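Local coordinates for glycerate dehydrogenase related protein (Thermoplasma acidophilum, PDB 3GVX) that belongs to the D-isomer specific 2-hydroxyacid dehydrogenases and probably reduces glyoxylate or hydroxypyruvate with a nicotinamide cofactor, at residues 194-199 with 220-225; 214-219 with 242-247. One frame throughout, in Å; residues are numbered along the deposited sequence.

Contact 1. Residues 194-199 with 220-225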
loop_
_atom_site.group_PDB
_atom_site.type_symbol
_atom_site.label_atom_id
_atom_site.label_comp_id
_atom_site.label_asym_id
_atom_site.label_seq_id
_atom_site.Cartn_x
_atom_site.Cartn_y
_atom_site.Cartn_z
ATOM N N ARG B 194 -9.040 -26.034 -13.845
ATOM C CA ARG B 194 -9.772 -26.600 -12.731
ATOM C C ARG B 194 -9.714 -25.768 -11.458
ATOM O O ARG B 194 -10.720 -25.633 -10.764
ATOM C CB ARG B 194 -9.304 -28.017 -12.430
ATOM C CG ARG B 194 -10.367 -28.781 -11.692
ATOM C CD ARG B 194 -9.811 -29.684 -10.615
ATOM N NE ARG B 194 -8.993 -28.972 -9.629
ATOM C CZ ARG B 194 -9.412 -27.968 -8.854
ATOM N NH1 ARG B 194 -10.662 -27.519 -8.939
ATOM N NH2 ARG B 194 -8.583 -27.432 -7.961
ATOM N N LEU B 195 -8.543 -25.229 -11.137
ATOM C CA LEU B 195 -8.412 -24.399 -9.939
ATOM C C LEU B 195 -9.105 -23.042 -10.134
ATOM O O LEU B 195 -9.820 -22.576 -9.250
ATOM C CB LEU B 195 -6.934 -24.194 -9.580
ATOM C CG LEU B 195 -6.613 -23.149 -8.506
ATOM C CD1 LEU B 195 -7.306 -23.489 -7.183
ATOM C CD2 LEU B 195 -5.093 -23.064 -8.373
ATOM N N LEU B 196 -8.910 -22.439 -11.304
ATOM C CA LEU B 196 -9.509 -21.143 -11.635
ATOM C C LEU B 196 -11.026 -21.098 -11.535
ATOM O O LEU B 196 -11.596 -20.064 -11.191
ATOM C CB LEU B 196 -9.096 -20.702 -13.036
ATOM C CG LEU B 196 -7.593 -20.529 -13.201
ATOM C CD1 LEU B 196 -7.286 -20.108 -14.637
ATOM C CD2 LEU B 196 -7.089 -19.514 -12.176
ATOM N N ALA B 197 -11.673 -22.217 -11.840
ATOM C CA ALA B 197 -13.122 -22.300 -11.781
ATOM C C ALA B 197 -13.640 -21.931 -10.397
ATOM O O ALA B 197 -14.823 -21.686 -10.227
ATOM C CB ALA B 197 -13.592 -23.710 -12.173
ATOM N N ASN B 198 -12.760 -21.872 -9.403
ATOM C CA ASN B 198 -13.190 -21.512 -8.053
ATOM C C ASN B 198 -13.258 -19.999 -7.847
ATOM O O ASN B 198 -13.797 -19.532 -6.851
ATOM C CB ASN B 198 -12.235 -22.102 -7.010
ATOM C CG ASN B 198 -12.282 -23.614 -6.959
ATOM O OD1 ASN B 198 -13.067 -24.199 -6.205
ATOM N ND2 ASN B 198 -11.445 -24.257 -7.768
ATOM N N ALA B 199 -12.725 -19.238 -8.797
ATOM C CA ALA B 199 -12.680 -17.782 -8.667
ATOM C C ALA B 199 -14.000 -17.076 -8.424
ATOM O O ALA B 199 -14.980 -17.240 -9.159
ATOM C CB ALA B 199 -11.983 -17.161 -9.875
ATOM N N ILE B 220 -4.826 -17.930 -19.973
ATOM C CA ILE B 220 -5.235 -17.132 -21.115
ATOM C C ILE B 220 -6.631 -17.501 -21.581
ATOM O O ILE B 220 -7.365 -16.663 -22.106
ATOM C CB ILE B 220 -4.256 -17.301 -22.289
ATOM C CG1 ILE B 220 -2.932 -16.629 -21.924
ATOM C CG2 ILE B 220 -4.880 -16.794 -23.577
ATOM C CD1 ILE B 220 -2.131 -16.113 -23.074
ATOM N N GLY B 221 -7.001 -18.755 -21.370
ATOM C CA GLY B 221 -8.314 -19.206 -21.771
ATOM C C GLY B 221 -9.355 -18.753 -20.784
ATOM O O GLY B 221 -10.457 -18.360 -21.153
ATOM N N PHE B 222 -8.979 -18.789 -19.515
ATOM C CA PHE B 222 -9.869 -18.382 -18.443
ATOM C C PHE B 222 -10.153 -16.878 -18.442
ATOM O O PHE B 222 -11.215 -16.451 -18.014
ATOM C CB PHE B 222 -9.286 -18.817 -17.099
ATOM C CG PHE B 222 -10.204 -18.599 -15.943
ATOM C CD1 PHE B 222 -11.290 -19.431 -15.731
ATOM C CD2 PHE B 222 -9.990 -17.551 -15.067
ATOM C CE1 PHE B 222 -12.149 -19.216 -14.659
ATOM C CE2 PHE B 222 -10.845 -17.329 -13.996
ATOM C CZ PHE B 222 -11.927 -18.165 -13.793
ATOM N N LEU B 223 -9.210 -16.087 -18.939
ATOM C CA LEU B 223 -9.375 -14.638 -18.979
ATOM C C LEU B 223 -10.368 -14.206 -20.042
ATOM O O LEU B 223 -10.963 -13.138 -19.949
ATOM C CB LEU B 223 -8.021 -13.955 -19.189
ATOM C CG LEU B 223 -7.144 -14.089 -17.938
ATOM C CD1 LEU B 223 -5.763 -13.513 -18.200
ATOM C CD2 LEU B 223 -7.835 -13.383 -16.764
ATOM N N LYS B 224 -10.550 -15.047 -21.053
ATOM C CA LYS B 224 -11.504 -14.772 -22.121
ATOM C C LYS B 224 -12.907 -15.123 -21.654
ATOM O O LYS B 224 -13.854 -14.382 -21.873
ATOM C CB LYS B 224 -11.159 -15.598 -23.363
ATOM C CG LYS B 224 -9.888 -15.182 -24.058
ATOM C CD LYS B 224 -10.180 -14.121 -25.100
ATOM C CE LYS B 224 -8.910 -13.411 -25.512
ATOM N NZ LYS B 224 -9.233 -12.336 -26.479
ATOM N N GLU B 225 -13.031 -16.268 -21.007
ATOM C CA GLU B 225 -14.322 -16.727 -20.510
ATOM C C GLU B 225 -14.822 -15.816 -19.455
ATOM O O GLU B 225 -15.892 -15.220 -19.524
ATOM C CB GLU B 225 -14.187 -18.059 -19.821
ATOM C CG GLU B 225 -13.946 -19.228 -20.665
ATOM C CD GLU B 225 -13.857 -20.451 -19.792
ATOM O OE1 GLU B 225 -14.470 -20.418 -18.698
ATOM O OE2 GLU B 225 -13.186 -21.431 -20.187
#
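Phe-222 carries the whole of this contact from helix 216-225, reaching across to Leu-196 and Ala-199. Its CG stands anti to the backbone N (chi1 -173°), which directs the benzyl group at Leu-196 and the type I turn from Leu-196 to Ala-199. At the root of the side chain, Phe-222 CB meets Leu-196 CD1 at 3.4 Å, and this methyl also lies against CG. Further out, Leu-196 CB sits over the centre of the Phe-222 ring in a CH-pi contact, 3.5 Å from the centroid and 5° off the normal. At the far end, Phe-222 CZ comes to 3.2 Å from Leu-196 O, the carbonyl that accepts the turn-closing bond from Ala-199 N, and to 4.0 Å from Ala-199 CB. With an alanine here, Leu-196 CB and CD1 would probably lose the surface they pack on and a gap would open beside Ala-199 CB. Val-229 also touches the phenylalanine, while Arg-226 NH2 hydrogen-bonds to Ala-199 O. The pairing thus joins the helices of two successive beta-alpha-beta crossovers of the Rossmann-type domain, and with no hydrogen bond between the segments, their cohesion here rests on apolar packing around one aromatic ring.

Contact 2. Residues 214-219 with 242-247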
loop_
_atom_site.group_PDB
_atom_site.type_symbol
_atom_site.label_atom_id
_atom_site.label_comp_id
_atom_site.label_asym_id
_atom_site.label_seq_id
_atom_site.Cartn_x
_atom_site.Cartn_y
_atom_site.Cartn_z
ATOM N N VAL B 214 1.912 -21.390 -13.183
ATOM C CA VAL B 214 0.649 -21.205 -13.878
ATOM C C VAL B 214 0.638 -21.769 -15.299
ATOM O O VAL B 214 1.557 -21.554 -16.093
ATOM C CB VAL B 214 0.234 -19.706 -13.967
ATOM C CG1 VAL B 214 -1.015 -19.558 -14.855
ATOM C CG2 VAL B 214 -0.022 -19.146 -12.568
ATOM N N SER B 215 -0.432 -22.497 -15.595
ATOM C CA SER B 215 -0.646 -23.065 -16.909
ATOM C C SER B 215 -0.979 -21.913 -17.819
ATOM O O SER B 215 -2.036 -21.284 -17.708
ATOM C CB SER B 215 -1.819 -24.044 -16.893
ATOM O OG SER B 215 -2.348 -24.227 -18.196
ATOM N N LYS B 216 -0.069 -21.639 -18.733
ATOM C CA LYS B 216 -0.279 -20.558 -19.659
ATOM C C LYS B 216 -1.575 -20.623 -20.475
ATOM O O LYS B 216 -2.339 -19.666 -20.482
ATOM C CB LYS B 216 0.902 -20.443 -20.585
ATOM C CG LYS B 216 0.702 -19.349 -21.567
ATOM C CD LYS B 216 2.005 -18.895 -22.119
ATOM C CE LYS B 216 1.749 -17.887 -23.183
ATOM N NZ LYS B 216 3.001 -17.534 -23.887
ATOM N N PRO B 217 -1.842 -21.738 -21.180
ATOM C CA PRO B 217 -3.089 -21.789 -21.958
ATOM C C PRO B 217 -4.347 -21.725 -21.091
ATOM O O PRO B 217 -5.362 -21.166 -21.503
ATOM C CB PRO B 217 -2.982 -23.115 -22.717
ATOM C CG PRO B 217 -1.484 -23.359 -22.783
ATOM C CD PRO B 217 -1.033 -22.946 -21.409
ATOM N N ASP B 218 -4.284 -22.297 -19.892
ATOM C CA ASP B 218 -5.437 -22.286 -18.997
ATOM C C ASP B 218 -5.788 -20.878 -18.504
ATOM O O ASP B 218 -6.959 -20.510 -18.436
ATOM C CB ASP B 218 -5.193 -23.225 -17.806
ATOM C CG ASP B 218 -5.191 -24.692 -18.211
ATOM O OD1 ASP B 218 -4.812 -24.983 -19.361
ATOM O OD2 ASP B 218 -5.548 -25.549 -17.372
HETATM N N MSE B 219 -4.766 -20.095 -18.176
HETATM C CA MSE B 219 -4.976 -18.732 -17.700
HETATM C C MSE B 219 -5.480 -17.846 -18.823
HETATM O O MSE B 219 -6.449 -17.111 -18.658
HETATM C CB MSE B 219 -3.673 -18.173 -17.113
HETATM C CG MSE B 219 -3.726 -16.713 -16.676
HETATM SE SE MSE B 219 -5.155 -16.293 -15.675
HETATM C CE MSE B 219 -4.934 -17.210 -14.173
ATOM N N ILE B 242 8.736 -13.062 -24.609
ATOM C CA ILE B 242 7.364 -13.029 -24.133
ATOM C C ILE B 242 6.371 -13.047 -25.281
ATOM O O ILE B 242 6.543 -12.318 -26.257
ATOM C CB ILE B 242 7.143 -11.797 -23.247
ATOM C CG1 ILE B 242 7.496 -10.518 -24.005
ATOM C CG2 ILE B 242 7.994 -11.931 -22.008
ATOM C CD1 ILE B 242 7.385 -9.262 -23.174
ATOM N N THR B 243 5.353 -13.815 -25.263
ATOM C CA THR B 243 4.437 -13.725 -26.262
ATOM C C THR B 243 3.047 -13.682 -25.824
ATOM O O THR B 243 2.755 -14.242 -24.958
ATOM C CB THR B 243 4.588 -15.007 -27.203
ATOM O OG1 THR B 243 4.297 -16.181 -26.531
ATOM C CG2 THR B 243 5.881 -15.097 -27.608
ATOM N N GLU B 244 2.126 -13.071 -26.466
ATOM C CA GLU B 244 0.775 -13.415 -26.179
ATOM C C GLU B 244 0.304 -12.541 -24.996
ATOM O O GLU B 244 -0.609 -12.605 -24.383
ATOM C CB GLU B 244 0.771 -14.864 -25.931
ATOM C CG GLU B 244 -0.317 -15.638 -26.564
ATOM C CD GLU B 244 -0.296 -17.133 -26.268
ATOM O OE1 GLU B 244 -1.241 -17.852 -26.269
ATOM O OE2 GLU B 244 0.707 -17.659 -26.080
ATOM N N THR B 245 1.175 -11.715 -24.775
ATOM C CA THR B 245 1.182 -10.659 -23.790
ATOM C C THR B 245 0.151 -9.515 -23.839
ATOM O O THR B 245 -0.110 -8.899 -22.808
ATOM C CB THR B 245 2.608 -10.098 -23.753
ATOM O OG1 THR B 245 3.124 -10.240 -22.431
ATOM C CG2 THR B 245 2.670 -8.667 -24.236
ATOM N N ASN B 246 -0.436 -9.231 -25.002
ATOM C CA ASN B 246 -1.413 -8.145 -25.100
ATOM C C ASN B 246 -2.826 -8.533 -24.652
ATOM O O ASN B 246 -3.744 -8.639 -25.469
ATOM C CB ASN B 246 -1.470 -7.586 -26.526
ATOM C CG ASN B 246 -2.222 -6.266 -26.601
ATOM O OD1 ASN B 246 -2.943 -5.895 -25.671
ATOM N ND2 ASN B 246 -2.065 -5.557 -27.709
ATOM N N LEU B 247 -2.983 -8.735 -23.346
ATOM C CA LEU B 247 -4.265 -9.094 -22.739
ATOM C C LEU B 247 -4.966 -7.836 -22.234
ATOM O O LEU B 247 -4.307 -6.895 -21.789
ATOM C CB LEU B 247 -4.037 -10.056 -21.566
ATOM C CG LEU B 247 -3.747 -11.500 -21.990
ATOM C CD1 LEU B 247 -2.855 -12.193 -20.965
ATOM C CD2 LEU B 247 -5.074 -12.240 -22.212
HETATM O O HOH W 1 5.415 -16.032 -23.717
#
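Lys-216 spans the distance to the loop 242-247 and meets Glu-244 and Thr-243 with its ammonium end. The charged part is a salt bridge, Lys-216 NZ to Glu-244 OE2 at 3.2 Å. The carboxylate oxygen Glu-244 OE2 lies against the last methylene as well, 3.1 Å from Lys-216 CE, and the two side chains meet at a slant. The lysine can reach this far because CG is anti to the backbone N (chi1 179°) and the chain stays extended to its tip.

Around the same nitrogen, hydrogen bonding draws in the backbone of the loop. Lys-216 NZ makes a weak bond to Thr-243 O, at 3.5 Å, and lies 3.2 Å from Thr-243 OG1. A water bridges the gap, accepting from Lys-216 NZ at 2.8 Å and from Thr-243 N at 2.7 Å, so the ammonium group is linked to Thr-243 weakly by a direct bond and more closely through the water. Thr-243 O also has a weak partner in Trp-236 NE1.

In the fold, this joins the start of helix 216-225, which leads from strand 204-207 to strand 230-233 in the parallel Rossmann-type sheet, to the loop running on towards strand 250-252. Ser-215 is the N-cap of that helix, and Met-219 N bonds to Ser-215 O in its first turn.

Packing adds a further hold on the lysine, whose chain also rests on Trp-237. The loop faces the second subunit too: Leu-247 O accepts a hydrogen bond from Lys-108 of that subunit, and Ile-242 and Thr-245 pack on its Gly-110.

Contacts 1 and 2 share helix 216-225, with their centres about 12 Å apart: its first turn reaches out to the loop 242-247 by charge, while further along it presses an aromatic ring on 194-199. The two are directly joined. Leu-196 CD2 packs on selenomethionine Met-219 CE at 3.7 Å, so the leucine of contact 1 also leans on the earlier half of the helix. Towards the loop, Leu-223 CD1 approaches Leu-247 CD1 at 4.2 Å, and Ile-220 CD1 lies 3.7 Å from Glu-244 OE1. Both contacts fall in the NAD-binding domain of the family, one buried and one at the surface, where the loop meets the second subunit.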